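Local coordinates for cyclin homolog (Herpesvirus saimiri, PDB 2F2C), which is a viral D-type cyclin that may contribute to cellular transformation and rapid T-cell proliferation during latent infection of susceptible hosts, at residues T53-E64 against F246-L254. Numbering follows the deposited sequence.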
loop_
_atom_site.group_PDB
_atom_site.type_symbol
_atom_site.label_atom_id
_atom_site.label_comp_id
_atom_site.label_asym_id
_atom_site.label_seq_id
_atom_site.Cartn_x
_atom_site.Cartn_y
_atom_site.Cartn_z
ATOM N N THR A 53 -0.970 -11.702 26.187
ATOM C CA THR A 53 -0.170 -12.825 25.678
ATOM C C THR A 53 -0.997 -14.025 25.177
ATOM O O THR A 53 -0.648 -14.645 24.164
ATOM C CB THR A 53 0.864 -13.311 26.722
ATOM O OG1 THR A 53 1.460 -12.194 27.393
ATOM C CG2 THR A 53 2.047 -13.989 26.026
ATOM N N ILE A 54 -2.067 -14.361 25.895
ATOM C CA ILE A 54 -2.992 -15.408 25.458
ATOM C C ILE A 54 -3.698 -15.004 24.132
ATOM O O ILE A 54 -3.711 -15.767 23.162
ATOM C CB ILE A 54 -3.987 -15.747 26.603
ATOM C CG1 ILE A 54 -3.238 -16.438 27.766
ATOM C CG2 ILE A 54 -5.081 -16.659 26.116
ATOM C CD1 ILE A 54 -3.835 -16.240 29.161
ATOM N N LEU A 55 -4.230 -13.785 24.083
ATOM C CA LEU A 55 -5.011 -13.330 22.953
ATOM C C LEU A 55 -4.172 -13.218 21.697
ATOM O O LEU A 55 -4.630 -13.544 20.600
ATOM C CB LEU A 55 -5.637 -11.990 23.270
ATOM C CG LEU A 55 -6.269 -11.258 22.100
ATOM C CD1 LEU A 55 -7.582 -11.914 21.713
ATOM C CD2 LEU A 55 -6.459 -9.789 22.492
ATOM N N LEU A 56 -2.939 -12.752 21.853
ATOM C CA LEU A 56 -2.039 -12.652 20.719
ATOM C C LEU A 56 -1.561 -14.030 20.270
ATOM O O LEU A 56 -1.257 -14.214 19.091
ATOM C CB LEU A 56 -0.863 -11.732 21.029
ATOM C CG LEU A 56 -1.170 -10.236 21.154
ATOM C CD1 LEU A 56 0.140 -9.472 21.294
ATOM C CD2 LEU A 56 -1.964 -9.713 19.941
ATOM N N THR A 57 -1.511 -14.989 21.202
ATOM C CA THR A 57 -1.217 -16.390 20.887
ATOM C C THR A 57 -2.326 -16.973 20.025
ATOM O O THR A 57 -2.068 -17.673 19.062
ATOM C CB THR A 57 -1.029 -17.204 22.168
ATOM O OG1 THR A 57 0.224 -16.854 22.764
ATOM C CG2 THR A 57 -0.844 -18.663 21.860
ATOM N N TRP A 58 -3.564 -16.660 20.353
ATOM C CA TRP A 58 -4.666 -17.095 19.532
ATOM C C TRP A 58 -4.658 -16.359 18.184
ATOM O O TRP A 58 -4.711 -16.993 17.129
ATOM C CB TRP A 58 -5.965 -16.880 20.287
ATOM C CG TRP A 58 -7.203 -17.242 19.546
ATOM C CD1 TRP A 58 -7.651 -18.500 19.244
ATOM C CD2 TRP A 58 -8.187 -16.341 19.050
ATOM N NE1 TRP A 58 -8.852 -18.432 18.578
ATOM C CE2 TRP A 58 -9.203 -17.116 18.443
ATOM C CE3 TRP A 58 -8.320 -14.950 19.057
ATOM C CZ2 TRP A 58 -10.326 -16.542 17.846
ATOM C CZ3 TRP A 58 -9.428 -14.377 18.456
ATOM C CH2 TRP A 58 -10.419 -15.170 17.860
ATOM N N MET A 59 -4.578 -15.030 18.206
ATOM C CA MET A 59 -4.546 -14.241 16.968
ATOM C C MET A 59 -3.443 -14.756 16.009
ATOM O O MET A 59 -3.657 -14.907 14.790
ATOM C CB MET A 59 -4.344 -12.764 17.303
ATOM C CG MET A 59 -5.490 -12.118 18.105
ATOM S SD MET A 59 -5.142 -10.376 18.580
ATOM C CE MET A 59 -4.767 -9.608 16.983
ATOM N N HIS A 60 -2.277 -15.054 16.591
ATOM C CA HIS A 60 -1.188 -15.682 15.860
ATOM C C HIS A 60 -1.567 -17.031 15.248
ATOM O O HIS A 60 -1.371 -17.253 14.042
ATOM C CB HIS A 60 0.054 -15.847 16.724
ATOM C CG HIS A 60 1.216 -16.409 15.973
ATOM N ND1 HIS A 60 2.143 -15.614 15.335
ATOM C CD2 HIS A 60 1.579 -17.690 15.718
ATOM C CE1 HIS A 60 3.039 -16.378 14.735
ATOM N NE2 HIS A 60 2.718 -17.642 14.951
ATOM N N LEU A 61 -2.094 -17.933 16.072
ATOM C CA LEU A 61 -2.478 -19.252 15.580
ATOM C C LEU A 61 -3.364 -19.104 14.349
ATOM O O LEU A 61 -3.176 -19.787 13.342
ATOM C CB LEU A 61 -3.196 -20.061 16.655
ATOM C CG LEU A 61 -3.417 -21.532 16.315
ATOM C CD1 LEU A 61 -2.087 -22.256 16.123
ATOM C CD2 LEU A 61 -4.243 -22.204 17.400
ATOM N N LEU A 62 -4.309 -18.180 14.456
ATOM C CA LEU A 62 -5.319 -17.944 13.461
ATOM C C LEU A 62 -4.691 -17.579 12.099
ATOM O O LEU A 62 -5.083 -18.147 11.054
ATOM C CB LEU A 62 -6.219 -16.837 13.975
ATOM C CG LEU A 62 -7.713 -16.822 13.704
ATOM C CD1 LEU A 62 -8.313 -18.189 13.702
ATOM C CD2 LEU A 62 -8.370 -15.968 14.776
ATOM N N CYS A 63 -3.710 -16.669 12.116
ATOM C CA CYS A 63 -2.989 -16.272 10.909
ATOM C C CYS A 63 -2.124 -17.402 10.364
ATOM O O CYS A 63 -2.113 -17.656 9.160
ATOM C CB CYS A 63 -2.118 -15.058 11.182
ATOM S SG CYS A 63 -3.030 -13.621 11.790
ATOM N N GLU A 64 -1.405 -18.076 11.250
ATOM C CA GLU A 64 -0.553 -19.202 10.886
ATOM C C GLU A 64 -1.406 -20.302 10.266
ATOM O O GLU A 64 -1.080 -20.819 9.201
ATOM C CB GLU A 64 0.144 -19.726 12.146
ATOM C CG GLU A 64 1.411 -20.548 11.969
ATOM C CD GLU A 64 1.929 -21.094 13.310
ATOM O OE1 GLU A 64 1.149 -21.758 14.045
ATOM O OE2 GLU A 64 3.116 -20.858 13.658
ATOM N N PHE A 246 10.856 -15.366 21.231
ATOM C CA PHE A 246 10.586 -16.489 20.335
ATOM C C PHE A 246 10.547 -17.834 21.069
ATOM O O PHE A 246 9.653 -18.634 20.830
ATOM C CB PHE A 246 11.593 -16.482 19.176
ATOM C CG PHE A 246 11.588 -17.719 18.344
ATOM C CD1 PHE A 246 10.504 -18.024 17.517
ATOM C CD2 PHE A 246 12.682 -18.574 18.356
ATOM C CE1 PHE A 246 10.507 -19.177 16.728
ATOM C CE2 PHE A 246 12.694 -19.724 17.578
ATOM C CZ PHE A 246 11.602 -20.022 16.759
ATOM N N SER A 247 11.503 -18.062 21.969
ATOM C CA SER A 247 11.490 -19.230 22.870
ATOM C C SER A 247 10.199 -19.360 23.658
ATOM O O SER A 247 9.725 -20.468 23.874
ATOM C CB SER A 247 12.624 -19.162 23.902
ATOM O OG SER A 247 13.890 -19.069 23.291
ATOM N N LEU A 248 9.648 -18.233 24.103
ATOM C CA LEU A 248 8.533 -18.225 25.054
ATOM C C LEU A 248 7.204 -18.701 24.488
ATOM O O LEU A 248 6.245 -18.893 25.240
ATOM C CB LEU A 248 8.370 -16.835 25.683
ATOM C CG LEU A 248 8.889 -16.673 27.119
ATOM C CD1 LEU A 248 10.108 -17.539 27.401
ATOM C CD2 LEU A 248 9.180 -15.211 27.423
ATOM N N TYR A 249 7.153 -18.878 23.173
ATOM C CA TYR A 249 5.949 -19.302 22.480
ATOM C C TYR A 249 5.453 -20.673 22.960
ATOM O O TYR A 249 6.253 -21.606 23.150
ATOM C CB TYR A 249 6.230 -19.310 20.980
ATOM C CG TYR A 249 5.100 -19.832 20.154
ATOM C CD1 TYR A 249 4.019 -19.015 19.822
ATOM C CD2 TYR A 249 5.100 -21.152 19.704
ATOM C CE1 TYR A 249 2.961 -19.502 19.064
ATOM C CE2 TYR A 249 4.058 -21.641 18.944
ATOM C CZ TYR A 249 2.992 -20.810 18.627
ATOM O OH TYR A 249 1.956 -21.303 17.873
ATOM N N ASP A 250 4.141 -20.797 23.161
ATOM C CA ASP A 250 3.580 -21.969 23.862
ATOM C C ASP A 250 2.052 -22.047 23.680
ATOM O O ASP A 250 1.311 -21.266 24.278
ATOM C CB ASP A 250 3.954 -21.918 25.363
ATOM C CG ASP A 250 3.854 -23.295 26.073
ATOM O OD1 ASP A 250 3.333 -24.279 25.486
ATOM O OD2 ASP A 250 4.279 -23.485 27.245
ATOM N N LEU A 251 1.580 -22.990 22.862
ATOM C CA LEU A 251 0.135 -23.155 22.663
ATOM C C LEU A 251 -0.568 -23.652 23.932
ATOM O O LEU A 251 -1.739 -23.361 24.146
ATOM C CB LEU A 251 -0.183 -24.040 21.447
ATOM C CG LEU A 251 0.138 -23.390 20.092
ATOM C CD1 LEU A 251 0.133 -24.385 18.934
ATOM C CD2 LEU A 251 -0.793 -22.226 19.786
ATOM N N GLU A 252 0.157 -24.367 24.784
ATOM C CA GLU A 252 -0.383 -24.807 26.066
ATOM C C GLU A 252 -1.115 -23.701 26.835
ATOM O O GLU A 252 -2.026 -23.991 27.601
ATOM C CB GLU A 252 0.717 -25.425 26.940
ATOM C CG GLU A 252 1.161 -26.820 26.508
ATOM C CD GLU A 252 2.488 -27.256 27.132
ATOM O OE1 GLU A 252 3.447 -26.443 27.137
ATOM O OE2 GLU A 252 2.590 -28.417 27.615
ATOM N N ILE A 253 -0.732 -22.442 26.608
ATOM C CA ILE A 253 -1.239 -21.294 27.404
ATOM C C ILE A 253 -2.677 -20.828 27.109
ATOM O O ILE A 253 -3.270 -20.126 27.931
ATOM C CB ILE A 253 -0.281 -20.051 27.329
ATOM C CG1 ILE A 253 -0.472 -19.294 26.011
ATOM C CG2 ILE A 253 1.194 -20.431 27.626
ATOM C CD1 ILE A 253 -0.083 -17.849 26.091
ATOM N N LEU A 254 -3.214 -21.190 25.945
ATOM C CA LEU A 254 -4.572 -20.787 25.558
ATOM C C LEU A 254 -5.640 -21.407 26.457
ATOM O O LEU A 254 -6.219 -22.463 26.158
ATOM C CB LEU A 254 -4.857 -21.153 24.107
ATOM C CG LEU A 254 -3.940 -20.492 23.111
ATOM C CD1 LEU A 254 -4.049 -21.211 21.807
ATOM C CD2 LEU A 254 -4.351 -19.052 22.971
ATOM O OXT LEU A 254 -5.949 -20.849 27.514
#
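T57 meets I253 and L254, the last two residues of the chain, with different branches, and both side chains run at a slant to it. With OG1 beside the backbone N (chi1 -73°), its CG2 is the branch turned to L254, 3.7 Å from L254 CD2, while OG1 faces I253 CD1. That hydroxyl is turned back to donate to T53 O at 2.8 Å; T57 N reaches the same oxygen from the opposite face of the carbonyl plane. L254 rests its CD2 methyl on the helix backbone, 3.4 Å from I54 O, and the same methyl lies alongside CB of W58. I54 slides past L254 in the reverse direction, and its CG1 approaches I253 CD1 at 3.8 Å.

One turn after T57, L61 lies roughly perpendicular to L251, its CD1 3.9 Å from L251 CD2. Beside this pair the H60 and Y249 rings meet obliquely, planes 65° apart, with H60 CD2 4.0 Å from Y249 CE1. H60 NE2 also gives a weak hydrogen bond to E64 OE2. No hydrogen bond joins the two segments, so apolar and aromatic packing carries the contact.

The C-terminal tail that follows the second cyclin repeat thus folds back across helix 49-65 of the N-terminal cyclin domain, joining the two repeats. K183, in helix 170-184, makes a cation-pi contact with Y249, while L56, turned away from the tail, and M59 pack onto helix 72-83.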